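Local coordinates for uncharacterized protein (Kribbella flavida, PDB 4LMI) that is of unknown function but, as a SnoaL-like protein of the NTF2 clan and a putative ketosteroid isomerase, may bind or transform a small molecule, at residues Q9-F18 with V96-V105; Y61-T70 with V81-D89. All coordinates share one frame; numbering follows the deposited sequence.

Contact 1 of 2, residues Q9-F18 with V96-V105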
# COMPACT_ATOMS: atom_id res chain seq x y z
N GLN B 9 12.76 -7.23 13.88
CA GLN B 9 13.14 -8.37 13.04
C GLN B 9 12.49 -8.26 11.66
O GLN B 9 13.15 -8.41 10.63
CB GLN B 9 12.75 -9.69 13.72
CG GLN B 9 13.10 -10.93 12.92
CD GLN B 9 13.16 -12.19 13.76
OE1 GLN B 9 12.84 -12.17 14.96
NE2 GLN B 9 13.57 -13.29 13.15
N THR B 10 11.19 -7.96 11.65
CA THR B 10 10.45 -7.75 10.40
C THR B 10 11.02 -6.59 9.60
O THR B 10 11.17 -6.69 8.37
CB THR B 10 8.97 -7.52 10.72
OG1 THR B 10 8.43 -8.73 11.27
CG2 THR B 10 8.17 -7.14 9.46
N ARG B 11 11.33 -5.49 10.28
CA ARG B 11 11.92 -4.33 9.59
C ARG B 11 13.21 -4.71 8.85
O ARG B 11 13.36 -4.39 7.66
CB ARG B 11 12.20 -3.18 10.57
CG ARG B 11 12.47 -1.85 9.87
CD ARG B 11 12.89 -0.74 10.83
NE ARG B 11 12.00 -0.65 11.99
CZ ARG B 11 10.81 -0.06 11.98
NH1 ARG B 11 10.35 0.51 10.87
NH2 ARG B 11 10.06 -0.04 13.09
N ALA B 12 14.12 -5.39 9.54
CA ALA B 12 15.38 -5.82 8.95
C ALA B 12 15.15 -6.78 7.79
O ALA B 12 15.81 -6.69 6.75
CB ALA B 12 16.28 -6.47 10.02
N LEU B 13 14.18 -7.69 7.96
CA LEU B 13 13.90 -8.67 6.92
C LEU B 13 13.29 -8.04 5.67
O LEU B 13 13.68 -8.39 4.55
CB LEU B 13 13.02 -9.81 7.46
CG LEU B 13 12.76 -10.99 6.51
CD1 LEU B 13 14.04 -11.72 6.15
CD2 LEU B 13 11.75 -11.95 7.12
N ALA B 14 12.35 -7.11 5.85
CA ALA B 14 11.74 -6.38 4.72
C ALA B 14 12.79 -5.60 3.94
O ALA B 14 12.75 -5.56 2.70
CB ALA B 14 10.65 -5.44 5.21
N ARG B 15 13.72 -4.97 4.66
CA ARG B 15 14.81 -4.24 4.00
C ARG B 15 15.66 -5.19 3.14
O ARG B 15 15.96 -4.88 1.98
CB ARG B 15 15.68 -3.48 5.03
CG ARG B 15 16.83 -2.69 4.43
CD ARG B 15 16.34 -1.55 3.54
NE ARG B 15 15.66 -0.51 4.30
CZ ARG B 15 15.12 0.59 3.78
NH1 ARG B 15 15.18 0.82 2.47
NH2 ARG B 15 14.52 1.47 4.58
N LYS B 16 16.02 -6.34 3.71
CA LYS B 16 16.81 -7.36 3.01
C LYS B 16 16.09 -7.93 1.79
O LYS B 16 16.71 -8.20 0.77
CB LYS B 16 17.22 -8.48 3.96
CG LYS B 16 18.33 -8.10 4.92
CD LYS B 16 18.94 -9.33 5.58
CE LYS B 16 19.92 -8.94 6.68
NZ LYS B 16 19.25 -8.27 7.82
N TYR B 17 14.78 -8.12 1.92
CA TYR B 17 13.95 -8.64 0.83
C TYR B 17 14.07 -7.72 -0.39
O TYR B 17 14.34 -8.18 -1.51
CB TYR B 17 12.49 -8.78 1.28
CG TYR B 17 11.50 -9.12 0.19
CD1 TYR B 17 10.94 -8.11 -0.60
CD2 TYR B 17 11.09 -10.44 -0.02
CE1 TYR B 17 10.02 -8.41 -1.59
CE2 TYR B 17 10.17 -10.75 -1.02
CZ TYR B 17 9.64 -9.73 -1.79
OH TYR B 17 8.73 -10.01 -2.78
N PHE B 18 13.91 -6.42 -0.17
CA PHE B 18 14.01 -5.47 -1.27
C PHE B 18 15.44 -5.25 -1.78
O PHE B 18 15.63 -5.09 -2.99
CB PHE B 18 13.26 -4.17 -0.96
CG PHE B 18 11.78 -4.33 -1.03
CD1 PHE B 18 11.11 -4.27 -2.26
CD2 PHE B 18 11.04 -4.63 0.11
CE1 PHE B 18 9.74 -4.46 -2.33
CE2 PHE B 18 9.67 -4.83 0.04
CZ PHE B 18 9.03 -4.74 -1.18
N VAL B 96 3.76 -3.02 -1.32
CA VAL B 96 3.91 -4.44 -1.05
C VAL B 96 3.67 -4.72 0.43
O VAL B 96 4.28 -4.09 1.29
CB VAL B 96 5.32 -4.93 -1.44
CG1 VAL B 96 5.48 -6.42 -1.13
CG2 VAL B 96 5.60 -4.67 -2.92
N PHE B 97 2.79 -5.68 0.72
CA PHE B 97 2.59 -6.14 2.09
C PHE B 97 3.30 -7.46 2.29
O PHE B 97 3.13 -8.39 1.51
CB PHE B 97 1.11 -6.28 2.42
CG PHE B 97 0.37 -4.96 2.45
CD1 PHE B 97 0.38 -4.17 3.60
CD2 PHE B 97 -0.32 -4.52 1.33
CE1 PHE B 97 -0.30 -2.96 3.62
CE2 PHE B 97 -1.00 -3.30 1.35
CZ PHE B 97 -0.99 -2.52 2.49
N LEU B 98 4.11 -7.52 3.35
CA LEU B 98 4.82 -8.73 3.70
C LEU B 98 4.33 -9.28 5.04
O LEU B 98 3.95 -8.51 5.93
CB LEU B 98 6.32 -8.47 3.80
CG LEU B 98 7.06 -7.85 2.61
CD1 LEU B 98 8.51 -7.59 2.99
CD2 LEU B 98 6.98 -8.74 1.39
N GLU B 99 4.32 -10.60 5.16
CA GLU B 99 4.08 -11.24 6.45
C GLU B 99 5.25 -12.17 6.71
O GLU B 99 5.70 -12.89 5.81
CB GLU B 99 2.76 -12.01 6.46
CG GLU B 99 1.54 -11.17 6.08
CD GLU B 99 1.25 -10.06 7.08
OE1 GLU B 99 1.75 -10.12 8.22
OE2 GLU B 99 0.50 -9.13 6.72
N VAL B 100 5.75 -12.13 7.94
CA VAL B 100 6.93 -12.89 8.35
C VAL B 100 6.53 -13.97 9.36
O VAL B 100 5.79 -13.69 10.30
CB VAL B 100 7.97 -11.96 9.01
CG1 VAL B 100 9.20 -12.73 9.48
CG2 VAL B 100 8.36 -10.83 8.05
N VAL B 101 7.01 -15.19 9.14
CA VAL B 101 6.81 -16.30 10.07
C VAL B 101 8.17 -16.96 10.30
O VAL B 101 8.85 -17.29 9.34
CB VAL B 101 5.82 -17.35 9.53
CG1 VAL B 101 5.69 -18.52 10.49
CG2 VAL B 101 4.45 -16.73 9.28
N ASP B 102 8.56 -17.12 11.57
CA ASP B 102 9.83 -17.76 11.94
C ASP B 102 11.04 -17.15 11.22
O ASP B 102 11.94 -17.87 10.77
CB ASP B 102 9.78 -19.28 11.69
CG ASP B 102 8.68 -19.98 12.48
OD1 ASP B 102 8.33 -19.53 13.60
OD2 ASP B 102 8.17 -21.01 11.99
N GLY B 103 11.06 -15.82 11.10
CA GLY B 103 12.18 -15.10 10.49
C GLY B 103 12.30 -15.22 8.98
O GLY B 103 13.34 -14.89 8.40
N LEU B 104 11.24 -15.71 8.33
CA LEU B 104 11.19 -15.85 6.88
C LEU B 104 9.94 -15.19 6.33
O LEU B 104 8.91 -15.12 7.01
CB LEU B 104 11.20 -17.34 6.47
CG LEU B 104 12.41 -18.19 6.88
CD1 LEU B 104 12.17 -19.66 6.59
CD2 LEU B 104 13.68 -17.70 6.18
N VAL B 105 10.04 -14.71 5.09
CA VAL B 105 8.91 -14.09 4.40
C VAL B 105 7.91 -15.20 4.01
O VAL B 105 8.22 -16.08 3.20
CB VAL B 105 9.38 -13.29 3.16
CG1 VAL B 105 8.21 -12.82 2.31
CG2 VAL B 105 10.23 -12.11 3.60

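Contact 2 of 2, residues Y61-T70 with V81-D89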
# COMPACT_ATOMS: atom_id res chain seq x y z
N TYR B 61 11.71 -12.91 -15.15
CA TYR B 61 11.09 -11.63 -15.47
C TYR B 61 11.92 -10.81 -16.47
O TYR B 61 13.09 -10.51 -16.21
CB TYR B 61 10.80 -10.81 -14.21
CG TYR B 61 9.72 -9.79 -14.45
CD1 TYR B 61 10.02 -8.52 -14.95
CD2 TYR B 61 8.38 -10.10 -14.21
CE1 TYR B 61 9.03 -7.59 -15.20
CE2 TYR B 61 7.38 -9.17 -14.44
CZ TYR B 61 7.71 -7.92 -14.94
OH TYR B 61 6.73 -6.99 -15.18
N PRO B 62 11.30 -10.45 -17.61
CA PRO B 62 12.00 -9.77 -18.70
C PRO B 62 12.23 -8.28 -18.47
O PRO B 62 11.56 -7.67 -17.64
CB PRO B 62 11.06 -9.98 -19.90
CG PRO B 62 9.71 -10.10 -19.29
CD PRO B 62 9.89 -10.73 -17.94
N GLY B 63 13.19 -7.70 -19.19
CA GLY B 63 13.45 -6.26 -19.14
C GLY B 63 14.37 -5.83 -18.01
O GLY B 63 14.75 -6.65 -17.15
N ASP B 64 14.72 -4.55 -18.00
CA ASP B 64 15.68 -3.99 -17.05
C ASP B 64 14.99 -3.03 -16.09
O ASP B 64 14.83 -1.84 -16.38
CB ASP B 64 16.82 -3.29 -17.81
CG ASP B 64 17.87 -2.71 -16.88
OD1 ASP B 64 18.19 -3.34 -15.84
OD2 ASP B 64 18.39 -1.62 -17.19
N TRP B 65 14.58 -3.56 -14.94
CA TRP B 65 13.82 -2.80 -13.94
C TRP B 65 14.67 -2.43 -12.76
O TRP B 65 15.69 -3.05 -12.48
CB TRP B 65 12.60 -3.59 -13.49
CG TRP B 65 12.95 -4.97 -13.00
CD1 TRP B 65 12.94 -6.16 -13.72
CD2 TRP B 65 13.41 -5.35 -11.65
NE1 TRP B 65 13.34 -7.21 -12.94
CE2 TRP B 65 13.63 -6.79 -11.68
CE3 TRP B 65 13.64 -4.65 -10.47
CZ2 TRP B 65 14.07 -7.49 -10.57
CZ3 TRP B 65 14.08 -5.37 -9.35
CH2 TRP B 65 14.29 -6.76 -9.40
N GLN B 66 14.23 -1.41 -12.03
CA GLN B 66 14.95 -0.90 -10.87
C GLN B 66 13.94 -0.42 -9.84
O GLN B 66 12.95 0.22 -10.19
CB GLN B 66 15.87 0.25 -11.30
CG GLN B 66 16.85 0.72 -10.23
CD GLN B 66 18.03 -0.23 -10.04
OE1 GLN B 66 18.57 -0.33 -8.94
NE2 GLN B 66 18.42 -0.92 -11.11
N LEU B 67 14.19 -0.73 -8.57
CA LEU B 67 13.33 -0.23 -7.50
C LEU B 67 14.11 0.55 -6.45
O LEU B 67 15.29 0.30 -6.22
CB LEU B 67 12.49 -1.35 -6.88
CG LEU B 67 13.14 -2.58 -6.24
CD1 LEU B 67 13.47 -2.33 -4.78
CD2 LEU B 67 12.21 -3.77 -6.37
N THR B 68 13.42 1.50 -5.84
CA THR B 68 13.94 2.28 -4.72
C THR B 68 12.85 2.34 -3.67
O THR B 68 11.73 2.78 -3.95
CB THR B 68 14.32 3.71 -5.16
OG1 THR B 68 15.24 3.65 -6.24
CG2 THR B 68 14.95 4.48 -4.00
N VAL B 69 13.16 1.87 -2.46
CA VAL B 69 12.21 1.90 -1.36
C VAL B 69 11.96 3.36 -0.94
O VAL B 69 12.90 4.13 -0.75
CB VAL B 69 12.72 1.08 -0.15
CG1 VAL B 69 11.83 1.30 1.06
CG2 VAL B 69 12.79 -0.41 -0.52
N THR B 70 10.68 3.73 -0.83
CA THR B 70 10.29 5.10 -0.45
C THR B 70 9.68 5.17 0.94
O THR B 70 9.81 6.19 1.64
CB THR B 70 9.33 5.72 -1.48
OG1 THR B 70 8.26 4.81 -1.76
CG2 THR B 70 10.07 6.04 -2.76
N VAL B 81 5.58 -1.75 2.34
CA VAL B 81 6.71 -1.08 1.71
C VAL B 81 6.22 -0.48 0.40
O VAL B 81 5.58 -1.15 -0.41
CB VAL B 81 7.86 -2.08 1.42
CG1 VAL B 81 9.06 -1.36 0.83
CG2 VAL B 81 8.25 -2.84 2.69
N SER B 82 6.50 0.81 0.20
CA SER B 82 6.28 1.40 -1.11
C SER B 82 7.62 1.55 -1.81
O SER B 82 8.64 1.80 -1.16
CB SER B 82 5.54 2.73 -1.04
OG SER B 82 6.27 3.69 -0.30
N VAL B 83 7.61 1.35 -3.12
CA VAL B 83 8.80 1.49 -3.95
C VAL B 83 8.49 2.33 -5.18
O VAL B 83 7.37 2.30 -5.71
CB VAL B 83 9.39 0.12 -4.38
CG1 VAL B 83 9.78 -0.73 -3.18
CG2 VAL B 83 8.40 -0.65 -5.27
N ASN B 84 9.48 3.11 -5.62
CA ASN B 84 9.46 3.65 -6.97
C ASN B 84 10.11 2.64 -7.90
O ASN B 84 11.25 2.23 -7.70
CB ASN B 84 10.18 5.00 -7.05
CG ASN B 84 9.33 6.14 -6.50
OD1 ASN B 84 8.10 6.03 -6.41
ND2 ASN B 84 9.98 7.23 -6.14
N LEU B 85 9.34 2.21 -8.90
CA LEU B 85 9.82 1.25 -9.88
C LEU B 85 9.99 1.92 -11.24
O LEU B 85 9.09 2.63 -11.70
CB LEU B 85 8.84 0.08 -9.99
CG LEU B 85 9.15 -1.02 -11.01
CD1 LEU B 85 10.33 -1.87 -10.57
CD2 LEU B 85 7.93 -1.90 -11.23
N THR B 86 11.14 1.69 -11.85
CA THR B 86 11.34 1.99 -13.26
C THR B 86 11.27 0.64 -13.95
O THR B 86 12.16 -0.20 -13.77
CB THR B 86 12.70 2.67 -13.51
OG1 THR B 86 12.82 3.82 -12.66
CG2 THR B 86 12.82 3.12 -14.96
N LEU B 87 10.19 0.42 -14.68
CA LEU B 87 9.95 -0.84 -15.38
C LEU B 87 10.01 -0.58 -16.88
O LEU B 87 9.03 -0.14 -17.48
CB LEU B 87 8.59 -1.43 -14.99
CG LEU B 87 8.15 -2.80 -15.53
CD1 LEU B 87 8.92 -3.93 -14.85
CD2 LEU B 87 6.66 -3.00 -15.35
N GLY B 88 11.18 -0.84 -17.46
CA GLY B 88 11.45 -0.50 -18.85
C GLY B 88 11.56 1.00 -18.99
O GLY B 88 12.54 1.60 -18.54
N ASP B 89 10.55 1.59 -19.62
CA ASP B 89 10.48 3.04 -19.82
C ASP B 89 9.43 3.68 -18.92
O ASP B 89 9.31 4.91 -18.87
CB ASP B 89 10.17 3.36 -21.29
CG ASP B 89 8.85 2.77 -21.75
OD1 ASP B 89 8.27 1.95 -21.01
OD2 ASP B 89 8.39 3.12 -22.86
O HOH W 1 13.81 3.07 -8.95
O HOH W 2 6.92 5.17 -3.92

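Contact 1 of 2, residues Q9-F18 with V96-V105
Thr10 OG1, whose single proton is shared between, or goes to one of, the carbonyl oxygens of Asp6 and Gly76, lies 3.8 Å from Val100 CG2, so a hydroxyl with backbone acceptors of its own can rest against a buried valine. One helical turn on, Leu13 reaches over the two arms of the hairpin formed by 96-101 and 104-105. With its CG opposite the backbone N, chi1 -175° carries CG toward the hairpin, and from there CD2 meets Val100 CG1 at 3.6 Å and Val105 CG2 at 3.8 Å; the same methyl also meets the carbonyl O of Gly103 in the type I' turn. This is the helix-on-sheet layer of the NTF2-like alpha+beta fold: helix 9-18 runs at 122° to strand 96-101, with 9.4 Å between the axes, and the meeting surface is almost wholly apolar. The two methyls of Leu98 go separate ways. CD1 touches Ala14 CB at 3.8 Å, while CD2 sits over one face of the Tyr17 ring, 4.2 Å from its centroid and 10° off the normal, a CH-pi contact. The Tyr17 hydroxyl turns to Tyr54 OH, and its ring also meets Phe29. Phe18 instead presents its edge, with Val96 CB close to the ring plane and 3.7 Å from CZ. Toward the other end of the helix segment, the extended Gln9 side chain lays NE2 against Gly103 CA at 3.5 Å.

Contact 2 of 2, residues Y61-T70 with V81-D89
Gln66 with Thr86 and Thr68 with Asn84 form hydrogen-bonded pairs of the antiparallel hairpin of strands 65-70 and 81-87, each closed by two N-H...O bonds, and the ladder goes on with Thr70 N to Ser82 O, 2.8 Å long and nearly straight at 175°. CA-H...O contacts such as Leu67 CA to Asn84 O fill the gaps between them.

Polar side chains add a chain of hydrogen bonds with one direction. Ser82 OG donates to Thr70 OG1 at 2.7 Å, with each hydroxyl folded between its own backbone N and carbonyl carbon (chi1 62° and 49°). Thr70 OG1 donates to a water 2.6 Å away, which in turn donates to Asn84 OD1 at 2.9 Å. Arg71 NH1 binds Ser82 OG at its Ser82 end, and the Asn84 amide is further held by Leu133 O and Arg135 N. A second water donates to Asn84 O, at 3.0 Å, and also bonds Thr68 OG1.

Apolar contacts occupy the face where Trp65, Leu67, Val69, Val83, Leu85 and Leu87 project, with Thr68 and Asn84 on the opposite face. Val69 CG1 meets Val81 CG1 at 3.8 Å; Val83 and Leu85 also pack on Trp112. At the far end, Leu87 CD1 approaches Tyr61 CE1 at 3.7 Å, the two side chains crossing at about a right angle.

With its own hydrogen directed at the water, Thr70 OG1 can only accept from Ser82 OG; the water carries the chain on to Asn84, whose amide reaches Leu133 and Arg135 near the C-terminus.

The two contacts share the sheet through neighbouring strands 78-87 and 90-101: Val96 N probably donates to Val81 O at 2.8 Å, although the contact centres are about 19 Å apart. Phe18 joins them on the helix side, its CE2 lying 3.6 Å from Val81 CB and its CB 3.8 Å from Val69 CG2, so contact 1's helix also covers the end of contact 2 where Val69 and Val81 lie. Both reach the second subunit: Arg11 forms a salt bridge with Asp75 of that subunit, and Ser82 packs on its Phe97. A buffer molecule, EPE, is hydrogen-bonded to Tyr61 OH in contact 2; it probably came from crystallisation, and whether it marks a natural pocket is unproven.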